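Glutamate receptor kainate-like protein (Pleurobrachia bachei, PDB 4ZDM) binds glycine in its extracellular ligand-binding domain and probably serves as a subunit of a glycine-activated ion channel of the ionotropic glutamate receptor family. Local coordinates at residues D63-G68 with V143-N148; A118-D123 with D204-G209; V169-Y174 with F186-E191; R180-G185 with Y197-E202. All coordinates share one frame; numbering follows the deposited sequence.

Contact 1. Residues D63-G68 with V143-N148. With NA (sodium ion), chain E; GLY (glycine), chain B.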
loop_
_atom_site.group_PDB
_atom_site.type_symbol
_atom_site.label_atom_id
_atom_site.label_comp_id
_atom_site.label_asym_id
_atom_site.label_seq_id
_atom_site.Cartn_x
_atom_site.Cartn_y
_atom_site.Cartn_z
ATOM N N ASP A 63 -2.805 -14.747 8.587
ATOM C CA ASP A 63 -2.668 -16.183 8.800
ATOM C C ASP A 63 -1.315 -16.651 9.314
ATOM O O ASP A 63 -1.169 -17.835 9.648
ATOM C CB ASP A 63 -3.065 -16.931 7.517
ATOM C CG ASP A 63 -2.105 -16.762 6.330
ATOM O OD1 ASP A 63 -0.997 -16.214 6.545
ATOM O OD2 ASP A 63 -2.540 -17.179 5.219
ATOM N N LEU A 64 -0.366 -15.716 9.435
ATOM C CA LEU A 64 0.957 -15.972 9.951
ATOM C C LEU A 64 1.661 -17.138 9.229
ATOM O O LEU A 64 2.532 -17.831 9.779
ATOM C CB LEU A 64 0.875 -16.196 11.455
ATOM C CG LEU A 64 0.676 -14.932 12.283
ATOM C CD1 LEU A 64 0.385 -15.356 13.727
ATOM C CD2 LEU A 64 1.884 -14.011 12.224
ATOM N N LYS A 65 1.389 -17.287 7.932
ATOM C CA LYS A 65 2.005 -18.321 7.107
ATOM C C LYS A 65 3.030 -17.735 6.131
ATOM O O LYS A 65 2.851 -16.623 5.634
ATOM C CB LYS A 65 0.964 -19.086 6.295
ATOM C CG LYS A 65 -0.034 -19.924 7.169
ATOM C CD LYS A 65 -1.094 -20.507 6.347
ATOM C CE LYS A 65 -2.085 -21.274 7.229
ATOM N NZ LYS A 65 -3.229 -21.732 6.398
ATOM N N PHE A 66 4.100 -18.471 5.877
ATOM C CA PHE A 66 5.107 -17.965 4.933
ATOM C C PHE A 66 4.581 -18.009 3.523
ATOM O O PHE A 66 4.628 -17.028 2.791
ATOM C CB PHE A 66 6.413 -18.754 5.086
ATOM C CG PHE A 66 7.286 -18.239 6.187
ATOM C CD1 PHE A 66 6.955 -18.417 7.535
ATOM C CD2 PHE A 66 8.443 -17.522 5.916
ATOM C CE1 PHE A 66 7.754 -17.854 8.530
ATOM C CE2 PHE A 66 9.248 -17.014 6.928
ATOM C CZ PHE A 66 8.873 -17.182 8.246
ATOM N N GLY A 67 4.005 -19.105 3.117
ATOM C CA GLY A 67 3.374 -19.163 1.827
ATOM C C GLY A 67 3.412 -20.536 1.256
ATOM O O GLY A 67 4.437 -21.076 0.847
ATOM N N GLY A 68 2.224 -21.117 1.175
ATOM C CA GLY A 68 2.007 -22.347 0.443
ATOM C C GLY A 68 0.862 -22.172 -0.561
ATOM O O GLY A 68 0.079 -21.233 -0.388
ATOM N N VAL A 143 6.579 -31.199 10.078
ATOM C CA VAL A 143 6.933 -30.027 9.270
ATOM C C VAL A 143 5.867 -28.968 9.496
ATOM O O VAL A 143 4.710 -29.304 9.850
ATOM C CB VAL A 143 7.067 -30.368 7.758
ATOM C CG1 VAL A 143 8.170 -31.316 7.539
ATOM C CG2 VAL A 143 5.775 -30.875 7.183
ATOM N N VAL A 144 6.209 -27.706 9.271
ATOM C CA VAL A 144 5.252 -26.600 9.332
ATOM C C VAL A 144 4.410 -26.515 8.077
ATOM O O VAL A 144 4.931 -26.540 6.972
ATOM C CB VAL A 144 5.935 -25.266 9.542
ATOM C CG1 VAL A 144 4.964 -24.151 9.781
ATOM C CG2 VAL A 144 6.906 -25.326 10.692
ATOM N N ASP A 145 3.104 -26.371 8.242
ATOM C CA ASP A 145 2.247 -26.145 7.090
ATOM C C ASP A 145 2.583 -24.830 6.415
ATOM O O ASP A 145 2.826 -23.822 7.076
ATOM C CB ASP A 145 0.772 -26.109 7.501
ATOM C CG ASP A 145 -0.151 -25.787 6.340
ATOM O OD1 ASP A 145 -0.427 -26.704 5.543
ATOM O OD2 ASP A 145 -0.540 -24.619 6.194
ATOM N N SER A 146 2.564 -24.851 5.082
ATOM C CA SER A 146 2.719 -23.642 4.250
ATOM C C SER A 146 4.058 -22.963 4.481
ATOM O O SER A 146 4.185 -21.750 4.333
ATOM C CB SER A 146 1.570 -22.661 4.473
ATOM O OG SER A 146 0.331 -23.233 4.022
ATOM N N ARG A 147 5.090 -23.750 4.736
ATOM C CA ARG A 147 6.451 -23.271 4.866
ATOM C C ARG A 147 7.313 -24.097 3.900
ATOM O O ARG A 147 6.902 -25.145 3.446
ATOM C CB ARG A 147 6.913 -23.406 6.329
ATOM C CG ARG A 147 8.204 -22.770 6.662
ATOM C CD ARG A 147 8.598 -23.111 8.089
ATOM N NE ARG A 147 9.959 -22.795 8.480
ATOM C CZ ARG A 147 10.347 -21.638 8.960
ATOM N NH1 ARG A 147 9.517 -20.596 8.991
ATOM N NH2 ARG A 147 11.611 -21.511 9.350
ATOM N N ASN A 148 8.489 -23.589 3.530
ATOM C CA ASN A 148 9.292 -24.217 2.482
ATOM C C ASN A 148 9.679 -25.689 2.666
ATOM O O ASN A 148 9.625 -26.435 1.693
ATOM C CB ASN A 148 10.541 -23.364 2.308
ATOM C CG ASN A 148 11.595 -24.013 1.417
ATOM O OD1 ASN A 148 11.428 -24.156 0.207
ATOM N ND2 ASN A 148 12.726 -24.382 2.036
HETATM NA NA NA E . 0.110 -29.049 5.454
HETATM N N GLY B . 12.022 -19.459 5.493
HETATM C CA GLY B . 10.730 -20.193 5.481
HETATM C C GLY B . 9.984 -20.113 4.196
HETATM O O GLY B . 8.955 -20.781 4.006
HETATM O OXT GLY B . 10.384 -19.346 3.269
HETATM O O HOH W 1 -2.675 -24.138 4.740
HETATM O O HOH W 2 4.154 -21.057 7.458
HETATM O O HOH W 3 -1.020 -30.987 4.046
#
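Phe-66 and Arg-147 come together through unlike first torsions: CG of Phe-66 is anti to its carbonyl carbon (chi1 -84°), whereas CG of Arg-147 is anti to its backbone N (chi1 -171°). The arginine chain then runs extended to NE, side by side with the phenylalanine and pointing the same way. NH1 of Arg-147 ends above one face of the Phe-66 ring, toward the rim, 3.3 Å from CE1 of Phe-66. CZ of Arg-147 lies 4.8 Å from the Phe-66 ring centroid and 19° off the ring normal, a cation-pi contact made by the guanidinium edge. Salt bridges from NH1 to Glu-17 and from NE to Asp-190 probably fix the rotation of that group. One flat face meets the ligand, whose CA sits over the guanidinium centre. Backbone N of Asn-148 donates to the ligand O at 2.9 Å, just where helix 148-155 begins, with Arg-147 as its N-cap residue. This is the agonist cleft of an ionotropic glutamate receptor ligand-binding domain, with 63-68 and 143-148 supplied by different lobes.

Backbones join where Gly-67 N donates to Ser-146 O (2.9 Å), a carbonyl inside the type II turn from Val-144 to Arg-147. A CB on Gly-68 would clash with Ser-146 OG. CD of Lys-65 rests on CB and OG of Ser-146. NZ of Lys-65 makes a long salt bridge to Asp-145 OD2 (4.0 Å), and a water bridges the same two atoms. OD2 of Asp-145 also accepts from Ser-146 OG (2.7 Å). Asp-145 OD1 binds the sodium ion at 2.4 Å; Glu-150 OE2 also binds it.

Contact 2. Residues A118-D123 with D204-G209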
loop_
_atom_site.group_PDB
_atom_site.type_symbol
_atom_site.label_atom_id
_atom_site.label_comp_id
_atom_site.label_asym_id
_atom_site.label_seq_id
_atom_site.Cartn_x
_atom_site.Cartn_y
_atom_site.Cartn_z
ATOM N N ALA A 118 17.109 -32.314 9.929
ATOM C CA ALA A 118 16.189 -33.090 10.760
ATOM C C ALA A 118 16.757 -33.104 12.174
ATOM O O ALA A 118 17.832 -33.700 12.378
ATOM C CB ALA A 118 16.057 -34.475 10.204
ATOM N N LEU A 119 16.103 -32.410 13.109
ATOM C CA LEU A 119 16.635 -32.281 14.454
ATOM C C LEU A 119 15.713 -33.010 15.445
ATOM O O LEU A 119 14.492 -33.116 15.233
ATOM C CB LEU A 119 16.833 -30.801 14.813
ATOM C CG LEU A 119 18.137 -30.166 14.326
ATOM C CD1 LEU A 119 18.262 -30.107 12.810
ATOM C CD2 LEU A 119 18.255 -28.771 14.969
ATOM N N VAL A 120 16.314 -33.523 16.525
ATOM C CA VAL A 120 15.588 -34.378 17.472
ATOM C C VAL A 120 16.225 -34.235 18.840
ATOM O O VAL A 120 17.420 -33.954 18.922
ATOM C CB VAL A 120 15.602 -35.861 16.988
ATOM C CG1 VAL A 120 17.020 -36.438 17.059
ATOM C CG2 VAL A 120 14.584 -36.724 17.763
ATOM N N LYS A 121 15.433 -34.500 19.881
ATOM C CA LYS A 121 15.983 -34.597 21.257
ATOM C C LYS A 121 16.690 -35.965 21.355
ATOM O O LYS A 121 16.093 -36.991 21.094
ATOM C CB LYS A 121 14.882 -34.449 22.298
ATOM C CG LYS A 121 15.382 -34.387 23.756
ATOM C CD LYS A 121 14.182 -34.385 24.714
ATOM C CE LYS A 121 14.577 -34.768 26.138
ATOM N NZ LYS A 121 13.341 -34.930 26.964
ATOM N N SER A 122 17.978 -35.947 21.646
ATOM C CA SER A 122 18.793 -37.173 21.615
ATOM C C SER A 122 18.327 -38.181 22.656
ATOM O O SER A 122 18.126 -37.831 23.818
ATOM C CB SER A 122 20.273 -36.842 21.844
ATOM O OG SER A 122 21.083 -37.997 21.650
ATOM N N ASP A 123 18.146 -39.421 22.209
ATOM C CA ASP A 123 17.737 -40.535 23.061
ATOM C C ASP A 123 18.866 -41.537 23.206
ATOM O O ASP A 123 18.712 -42.546 23.890
ATOM C CB ASP A 123 16.517 -41.256 22.477
ATOM C CG ASP A 123 15.228 -40.518 22.715
ATOM O OD1 ASP A 123 15.195 -39.652 23.614
ATOM O OD2 ASP A 123 14.238 -40.810 22.009
ATOM N N ASP A 204 20.850 -31.228 24.393
ATOM C CA ASP A 204 20.132 -32.468 24.109
ATOM C C ASP A 204 19.591 -32.565 22.658
ATOM O O ASP A 204 18.995 -33.569 22.286
ATOM C CB ASP A 204 18.968 -32.635 25.099
ATOM C CG ASP A 204 18.183 -31.338 25.338
ATOM O OD1 ASP A 204 18.697 -30.231 25.019
ATOM O OD2 ASP A 204 17.056 -31.430 25.893
ATOM N N ILE A 205 19.762 -31.503 21.874
ATOM C CA ILE A 205 19.201 -31.458 20.513
ATOM C C ILE A 205 20.316 -31.808 19.577
ATOM O O ILE A 205 21.407 -31.212 19.645
ATOM C CB ILE A 205 18.606 -30.085 20.206
ATOM C CG1 ILE A 205 17.462 -29.763 21.175
ATOM C CG2 ILE A 205 18.106 -30.010 18.736
ATOM C CD1 ILE A 205 16.344 -30.747 21.228
ATOM N N VAL A 206 20.075 -32.788 18.713
ATOM C CA VAL A 206 21.061 -33.170 17.706
ATOM C C VAL A 206 20.455 -33.223 16.307
ATOM O O VAL A 206 19.245 -33.393 16.131
ATOM C CB VAL A 206 21.673 -34.530 18.022
ATOM C CG1 VAL A 206 22.347 -34.484 19.401
ATOM C CG2 VAL A 206 20.635 -35.610 17.954
ATOM N N GLN A 207 21.328 -33.158 15.314
ATOM C CA GLN A 207 20.915 -33.279 13.926
ATOM C C GLN A 207 21.130 -34.703 13.427
ATOM O O GLN A 207 22.178 -35.309 13.654
ATOM C CB GLN A 207 21.683 -32.284 13.048
ATOM C CG GLN A 207 21.303 -32.425 11.594
ATOM C CD GLN A 207 21.769 -31.261 10.660
ATOM O OE1 GLN A 207 21.579 -31.325 9.424
ATOM N NE2 GLN A 207 22.323 -30.240 11.215
ATOM N N ILE A 208 20.117 -35.251 12.797
ATOM C CA ILE A 208 20.223 -36.583 12.199
ATOM C C ILE A 208 20.864 -36.532 10.816
ATOM O O ILE A 208 20.279 -35.988 9.867
ATOM C CB ILE A 208 18.865 -37.216 12.071
ATOM C CG1 ILE A 208 18.230 -37.428 13.444
ATOM C CG2 ILE A 208 18.966 -38.552 11.323
ATOM C CD1 ILE A 208 16.744 -37.662 13.412
ATOM N N GLY A 209 22.061 -37.097 10.701
ATOM C CA GLY A 209 22.726 -37.083 9.426
ATOM C C GLY A 209 23.112 -35.696 8.961
ATOM O O GLY A 209 23.331 -34.787 9.760
HETATM O O HOH W 4 19.634 -33.537 8.731
#
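Val-120 and Val-206 form a hydrogen-bonded antiparallel pair whose side chains lie side by side and point the same way. Each valine puts one methyl between its backbone N and carbonyl carbon, the crowded position: CG1 in Val-120 (chi1 68°) and CG2 in Val-206. These two methyls are the ones that touch, Val-120 CG1 to Val-206 CG2 at 3.8 Å. CG1 of Val-120 also meets the extended end of Ile-208, whose CD1 reaches it at 3.9 Å, so a single methyl touches two residues of 204-209. On this face CG1 of Val-206 reaches CB of Ser-122, whose hydroxyl bonds to Asp-126.

The other face carries Leu-119, Lys-121, Ile-205 and Gln-207. Leu-119 splits its methyls: CD2 lies 4.0 Å from CG2 of Ile-205, the two side chains crossing at about a right angle, while CD1 packs on the CG methylene of Gln-207. Ile-205 instead bends its CD1 back over the backbone of Lys-121, 3.9 Å from CA of Lys-121. Lys-121 is extended, and its CG and CE pass OD2 of Asp-204; NZ of Lys-121 remains 5.2 Å from that oxygen, beyond salt-bridge contact, though the opposite charges may still attract weakly.

Four backbone bonds fix the register. Reciprocal bonds join Val-120 and Val-206, flanked by Ile-208 N to Ala-118 O and by the nearly straight Ser-122 N to Asp-204 O (2.7 Å). Strand directions differ by 149°, a twisted antiparallel pair. Strand 112-121, with 205-221 on one edge and 186-192 on the other, belongs to the sheet of a lobe of the periplasmic-binding-protein type, consistent with the family.

Contact 3. Residues V169-Y174 with F186-E191. With GLY (glycine), chain B.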
loop_
_atom_site.group_PDB
_atom_site.type_symbol
_atom_site.label_atom_id
_atom_site.label_comp_id
_atom_site.label_asym_id
_atom_site.label_seq_id
_atom_site.Cartn_x
_atom_site.Cartn_y
_atom_site.Cartn_z
ATOM N N VAL A 169 3.635 -35.084 10.751
ATOM C CA VAL A 169 2.737 -34.253 11.497
ATOM C C VAL A 169 2.820 -32.863 10.896
ATOM O O VAL A 169 3.936 -32.419 10.608
ATOM C CB VAL A 169 3.112 -34.207 12.976
ATOM C CG1 VAL A 169 2.238 -33.245 13.736
ATOM C CG2 VAL A 169 2.996 -35.603 13.623
ATOM N N LYS A 170 1.685 -32.195 10.699
ATOM C CA LYS A 170 1.665 -30.804 10.224
ATOM C C LYS A 170 1.407 -29.860 11.377
ATOM O O LYS A 170 0.357 -29.931 12.036
ATOM C CB LYS A 170 0.610 -30.616 9.129
ATOM C CG LYS A 170 0.734 -31.576 7.932
ATOM C CD LYS A 170 2.181 -31.709 7.388
ATOM C CE LYS A 170 2.220 -32.502 6.114
ATOM N NZ LYS A 170 1.764 -33.954 6.299
ATOM N N VAL A 171 2.399 -29.050 11.726
ATOM C CA VAL A 171 2.253 -28.084 12.807
ATOM C C VAL A 171 1.945 -26.710 12.232
ATOM O O VAL A 171 2.227 -26.431 11.069
ATOM C CB VAL A 171 3.497 -28.028 13.755
ATOM C CG1 VAL A 171 3.699 -29.362 14.508
ATOM C CG2 VAL A 171 4.775 -27.652 12.995
ATOM N N GLY A 172 1.357 -25.845 13.048
ATOM C CA GLY A 172 0.868 -24.576 12.558
ATOM C C GLY A 172 1.903 -23.466 12.496
ATOM O O GLY A 172 1.681 -22.442 11.865
ATOM N N SER A 173 3.032 -23.658 13.170
ATOM C CA SER A 173 4.070 -22.641 13.205
ATOM C C SER A 173 5.420 -23.280 13.496
ATOM O O SER A 173 5.493 -24.377 14.036
ATOM C CB SER A 173 3.770 -21.585 14.260
ATOM O OG SER A 173 3.860 -22.134 15.557
ATOM N N TYR A 174 6.474 -22.564 13.135
ATOM C CA TYR A 174 7.842 -22.932 13.448
ATOM C C TYR A 174 8.025 -23.140 14.940
ATOM O O TYR A 174 8.592 -24.144 15.378
ATOM C CB TYR A 174 8.754 -21.834 12.926
ATOM C CG TYR A 174 10.206 -21.961 13.131
ATOM C CD1 TYR A 174 10.939 -22.881 12.399
ATOM C CD2 TYR A 174 10.895 -21.058 13.893
ATOM C CE1 TYR A 174 12.311 -22.920 12.504
ATOM C CE2 TYR A 174 12.263 -21.086 13.971
ATOM C CZ TYR A 174 12.954 -22.019 13.259
ATOM O OH TYR A 174 14.350 -22.035 13.272
ATOM N N PHE A 186 10.185 -36.739 18.711
ATOM C CA PHE A 186 9.652 -35.989 17.569
ATOM C C PHE A 186 10.790 -35.336 16.796
ATOM O O PHE A 186 11.514 -34.507 17.353
ATOM C CB PHE A 186 8.676 -34.938 18.084
ATOM C CG PHE A 186 8.017 -34.093 17.028
ATOM C CD1 PHE A 186 8.626 -32.940 16.557
ATOM C CD2 PHE A 186 6.746 -34.406 16.561
ATOM C CE1 PHE A 186 7.974 -32.117 15.618
ATOM C CE2 PHE A 186 6.116 -33.602 15.622
ATOM C CZ PHE A 186 6.735 -32.472 15.155
ATOM N N VAL A 187 10.942 -35.702 15.512
ATOM C CA VAL A 187 11.946 -35.130 14.621
ATOM C C VAL A 187 11.310 -33.958 13.878
ATOM O O VAL A 187 10.311 -34.132 13.184
ATOM C CB VAL A 187 12.492 -36.161 13.630
ATOM C CG1 VAL A 187 13.466 -35.537 12.692
ATOM C CG2 VAL A 187 13.179 -37.319 14.384
ATOM N N PHE A 188 11.871 -32.781 14.063
ATOM C CA PHE A 188 11.411 -31.590 13.359
ATOM C C PHE A 188 12.312 -31.371 12.177
ATOM O O PHE A 188 13.527 -31.243 12.324
ATOM C CB PHE A 188 11.416 -30.379 14.296
ATOM C CG PHE A 188 10.814 -29.109 13.713
ATOM C CD1 PHE A 188 9.708 -29.132 12.892
ATOM C CD2 PHE A 188 11.321 -27.880 14.068
ATOM C CE1 PHE A 188 9.199 -27.955 12.374
ATOM C CE2 PHE A 188 10.773 -26.695 13.569
ATOM C CZ PHE A 188 9.712 -26.745 12.728
ATOM N N ILE A 189 11.718 -31.337 10.987
ATOM C CA ILE A 189 12.470 -31.120 9.762
ATOM C C ILE A 189 12.225 -29.674 9.307
ATOM O O ILE A 189 11.109 -29.349 8.893
ATOM C CB ILE A 189 12.105 -32.113 8.651
ATOM C CG1 ILE A 189 12.341 -33.557 9.102
ATOM C CG2 ILE A 189 12.917 -31.772 7.418
ATOM C CD1 ILE A 189 11.696 -34.591 8.179
ATOM N N ASP A 190 13.247 -28.841 9.423
ATOM C CA ASP A 190 13.108 -27.433 9.040
ATOM C C ASP A 190 14.458 -26.900 8.584
ATOM O O ASP A 190 15.275 -27.649 8.089
ATOM C CB ASP A 190 12.469 -26.644 10.178
ATOM C CG ASP A 190 11.750 -25.385 9.689
ATOM O OD1 ASP A 190 12.385 -24.340 9.536
ATOM O OD2 ASP A 190 10.530 -25.460 9.467
ATOM N N GLU A 191 14.643 -25.589 8.648
ATOM C CA GLU A 191 15.697 -24.930 7.882
ATOM C C GLU A 191 16.898 -24.535 8.695
ATOM O O GLU A 191 16.796 -23.846 9.708
ATOM C CB GLU A 191 15.167 -23.655 7.203
ATOM C CG GLU A 191 13.948 -23.927 6.298
ATOM C CD GLU A 191 13.473 -22.690 5.527
ATOM O OE1 GLU A 191 13.832 -21.555 5.942
ATOM O OE2 GLU A 191 12.766 -22.900 4.500
HETATM N N GLY B . 12.022 -19.459 5.493
HETATM C CA GLY B . 10.730 -20.193 5.481
HETATM C C GLY B . 9.984 -20.113 4.196
HETATM O O GLY B . 8.955 -20.781 4.006
HETATM O OXT GLY B . 10.384 -19.346 3.269
HETATM O O HOH W 5 14.797 -21.950 10.248
#
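Strands 169-171 and 186-191, which meet through Val-169, Val-171, Phe-186 and Phe-188, run 9.8 Å apart at closest approach with their directions 59° apart, too distant to be paired neighbours. The gap is spanned by side chains. CB of Val-169 lies at the edge of the Phe-186 ring, 4.0 Å from CE2 of Phe-186, while the methyls of Val-171 make looser contacts with both phenylalanines. CE2 of Phe-188 touches CD1 of Tyr-174 at 4.0 Å and also nears the tyrosine's carbonyl oxygen.

CG of Tyr-174 is anti to its backbone N (chi1 179°), and the ring presents its edge to Asp-190, whose OD1 is 3.3 Å from CE1 of Tyr-174. The carboxylate thus faces a C-H edge, with the planes 54° apart; its partner outside the two segments is Arg-147. A water joins Tyr-174 OH (3.1 Å) to Glu-191 O. OE1 of Glu-191 accepts from the ligand's N at 2.8 Å, and OE2 from Asn-148 and Ser-96. An alanine at Glu-191 would probably leave the ligand's amino group without its carboxylate mate, and ND2 of Asn-148 and the Ser-96 hydroxyl without this acceptor.

Helix 174-182 follows strand 169-171 and leads into 186-192, a beta-alpha-beta crossover; strand 140-144 lies between the two and parallel to both, and the helix lays Leu-178 and Met-181 against Phe-188.

Contact 4. Residues R180-G185 with Y197-E202; sequences RMRAGG and YATKGE
OE1 of Glu-202 accepts from NE of Arg-182 at 2.9 Å, the first arm of a side-on, two-nitrogen salt bridge. The second arm runs from Arg-182 NH2 to the syn lone pair of Glu-202 OE2 at 3.0 Å. NE has its acceptor close to the guanidinium plane, but the partner of NH2 is tilted 25° from it, in keeping with guanidinium and carboxylate planes 41° apart. Glu-202 OE1 also touches CG and CD of Arg-182. At the guanidinium edge, NH2 of Arg-182 comes within 3.1 Å of Ala-198 O near the end of helix 194-198.

Beside the ion pair sits an apolar contact. Met-181 is bent at its last torsion (chi3 73°), which brings CE to 3.7 Å from CG2 of Thr-199, the two side chains crossing at about a right angle. Leu-119 touches both residues.

An alanine in place of Arg-182 would probably leave the Glu-202 carboxylate without its positive mate and the 199-202 turn less tightly tied to helix 174-182.

Because two nitrogens meet two oxygens, the ion pair would probably hold the guanidinium's rotation as well as its position, while the methyl contact adds packing beside it.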
loop_
_atom_site.group_PDB
_atom_site.type_symbol
_atom_site.label_atom_id
_atom_site.label_comp_id
_atom_site.label_asym_id
_atom_site.label_seq_id
_atom_site.Cartn_x
_atom_site.Cartn_y
_atom_site.Cartn_z
ATOM N N ARG A 180 7.406 -29.132 20.022
ATOM C CA ARG A 180 7.176 -30.559 19.975
ATOM C C ARG A 180 8.481 -31.317 19.974
ATOM O O ARG A 180 8.623 -32.385 20.609
ATOM C CB ARG A 180 6.367 -30.929 18.750
ATOM C CG ARG A 180 4.937 -30.512 18.774
ATOM C CD ARG A 180 4.139 -31.495 19.596
ATOM N NE ARG A 180 3.953 -32.799 18.954
ATOM C CZ ARG A 180 2.980 -33.091 18.094
ATOM N NH1 ARG A 180 2.101 -32.179 17.691
ATOM N NH2 ARG A 180 2.901 -34.304 17.620
ATOM N N MET A 181 9.463 -30.810 19.239
ATOM C CA MET A 181 10.775 -31.436 19.233
ATOM C C MET A 181 11.413 -31.463 20.625
ATOM O O MET A 181 11.965 -32.484 21.061
ATOM C CB MET A 181 11.692 -30.682 18.262
ATOM C CG MET A 181 13.124 -31.193 18.177
ATOM S SD MET A 181 14.177 -30.075 17.259
ATOM C CE MET A 181 14.354 -28.762 18.425
ATOM N N ARG A 182 11.367 -30.329 21.297
ATOM C CA ARG A 182 11.954 -30.235 22.640
ATOM C C ARG A 182 11.317 -31.197 23.620
ATOM O O ARG A 182 11.978 -31.578 24.600
ATOM C CB ARG A 182 11.858 -28.800 23.152
ATOM C CG ARG A 182 12.820 -27.880 22.476
ATOM C CD ARG A 182 12.580 -26.451 22.869
ATOM N NE ARG A 182 13.454 -25.566 22.125
ATOM C CZ ARG A 182 13.048 -24.473 21.484
ATOM N NH1 ARG A 182 11.779 -24.082 21.532
ATOM N NH2 ARG A 182 13.944 -23.742 20.830
ATOM N N ALA A 183 10.063 -31.591 23.388
ATOM C CA ALA A 183 9.346 -32.513 24.303
ATOM C C ALA A 183 9.748 -33.971 24.116
ATOM O O ALA A 183 9.403 -34.838 24.943
ATOM C CB ALA A 183 7.866 -32.388 24.120
ATOM N N GLY A 184 10.454 -34.259 23.039
ATOM C CA GLY A 184 10.996 -35.575 22.779
ATOM C C GLY A 184 10.182 -36.478 21.871
ATOM O O GLY A 184 8.983 -36.291 21.706
ATOM N N GLY A 185 10.837 -37.454 21.272
ATOM C CA GLY A 185 10.133 -38.411 20.445
ATOM C C GLY A 185 9.638 -37.885 19.112
ATOM O O GLY A 185 8.814 -38.520 18.440
ATOM N N TYR A 197 20.282 -21.520 15.189
ATOM C CA TYR A 197 20.140 -20.389 16.081
ATOM C C TYR A 197 19.055 -20.696 17.129
ATOM O O TYR A 197 19.216 -20.444 18.323
ATOM C CB TYR A 197 19.783 -19.117 15.289
ATOM C CG TYR A 197 19.344 -17.958 16.149
ATOM C CD1 TYR A 197 18.026 -17.844 16.539
ATOM C CD2 TYR A 197 20.253 -16.980 16.580
ATOM C CE1 TYR A 197 17.602 -16.813 17.352
ATOM C CE2 TYR A 197 19.828 -15.922 17.400
ATOM C CZ TYR A 197 18.499 -15.868 17.774
ATOM O OH TYR A 197 18.077 -14.820 18.580
ATOM N N ALA A 198 17.927 -21.217 16.683
ATOM C CA ALA A 198 16.753 -21.427 17.547
ATOM C C ALA A 198 17.063 -22.414 18.662
ATOM O O ALA A 198 16.431 -22.326 19.734
ATOM C CB ALA A 198 15.555 -21.916 16.729
ATOM N N THR A 199 18.007 -23.322 18.423
ATOM C CA THR A 199 18.377 -24.356 19.391
ATOM C C THR A 199 19.755 -24.180 19.972
ATOM O O THR A 199 20.307 -25.107 20.566
ATOM C CB THR A 199 18.270 -25.775 18.752
ATOM O OG1 THR A 199 19.142 -25.905 17.614
ATOM C CG2 THR A 199 16.844 -26.034 18.367
ATOM N N LYS A 200 20.312 -22.980 19.841
ATOM C CA LYS A 200 21.636 -22.676 20.373
ATOM C C LYS A 200 21.666 -22.953 21.866
ATOM O O LYS A 200 20.778 -22.528 22.592
ATOM C CB LYS A 200 21.999 -21.214 20.095
ATOM C CG LYS A 200 23.433 -20.819 20.452
ATOM C CD LYS A 200 23.671 -19.311 20.233
ATOM C CE LYS A 200 24.972 -18.817 20.887
ATOM N NZ LYS A 200 24.760 -17.627 21.818
ATOM N N GLY A 201 22.633 -23.755 22.268
ATOM C CA GLY A 201 22.834 -24.074 23.677
ATOM C C GLY A 201 21.991 -25.209 24.237
ATOM O O GLY A 201 22.138 -25.570 25.409
ATOM N N GLU A 202 21.127 -25.798 23.415
ATOM C CA GLU A 202 20.290 -26.911 23.845
ATOM C C GLU A 202 21.070 -28.194 23.567
ATOM O O GLU A 202 20.985 -28.775 22.488
ATOM C CB GLU A 202 18.930 -26.877 23.120
ATOM C CG GLU A 202 18.124 -25.629 23.446
ATOM C CD GLU A 202 16.821 -25.544 22.698
ATOM O OE1 GLU A 202 16.098 -26.558 22.629
ATOM O OE2 GLU A 202 16.498 -24.436 22.225
#

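Contacts 1 and 3 form the ligand side of the set: their centres are about 10 Å apart, both touch the bound glycine, and they interlock through Arg-147 NE to Asp-190 OD2 (2.9 Å) and Asn-148 ND2 to Glu-191 OE2 (2.9 Å). Contacts 1, 2 and 3 all reach one sheet, in which Leu-119 O is 2.9 Å from Phe-188 N; the centre of contact 2 is about 23 Å from that of contact 1. Contact 4 packs on contact 2 (centres about 8 Å apart) and on contact 3 (about 11 Å), with Met-181 against Phe-188. Its Ala-198 side chain is about 12 Å from the glycine, and Ala-198 CB touches Tyr-174 OH of contact 3.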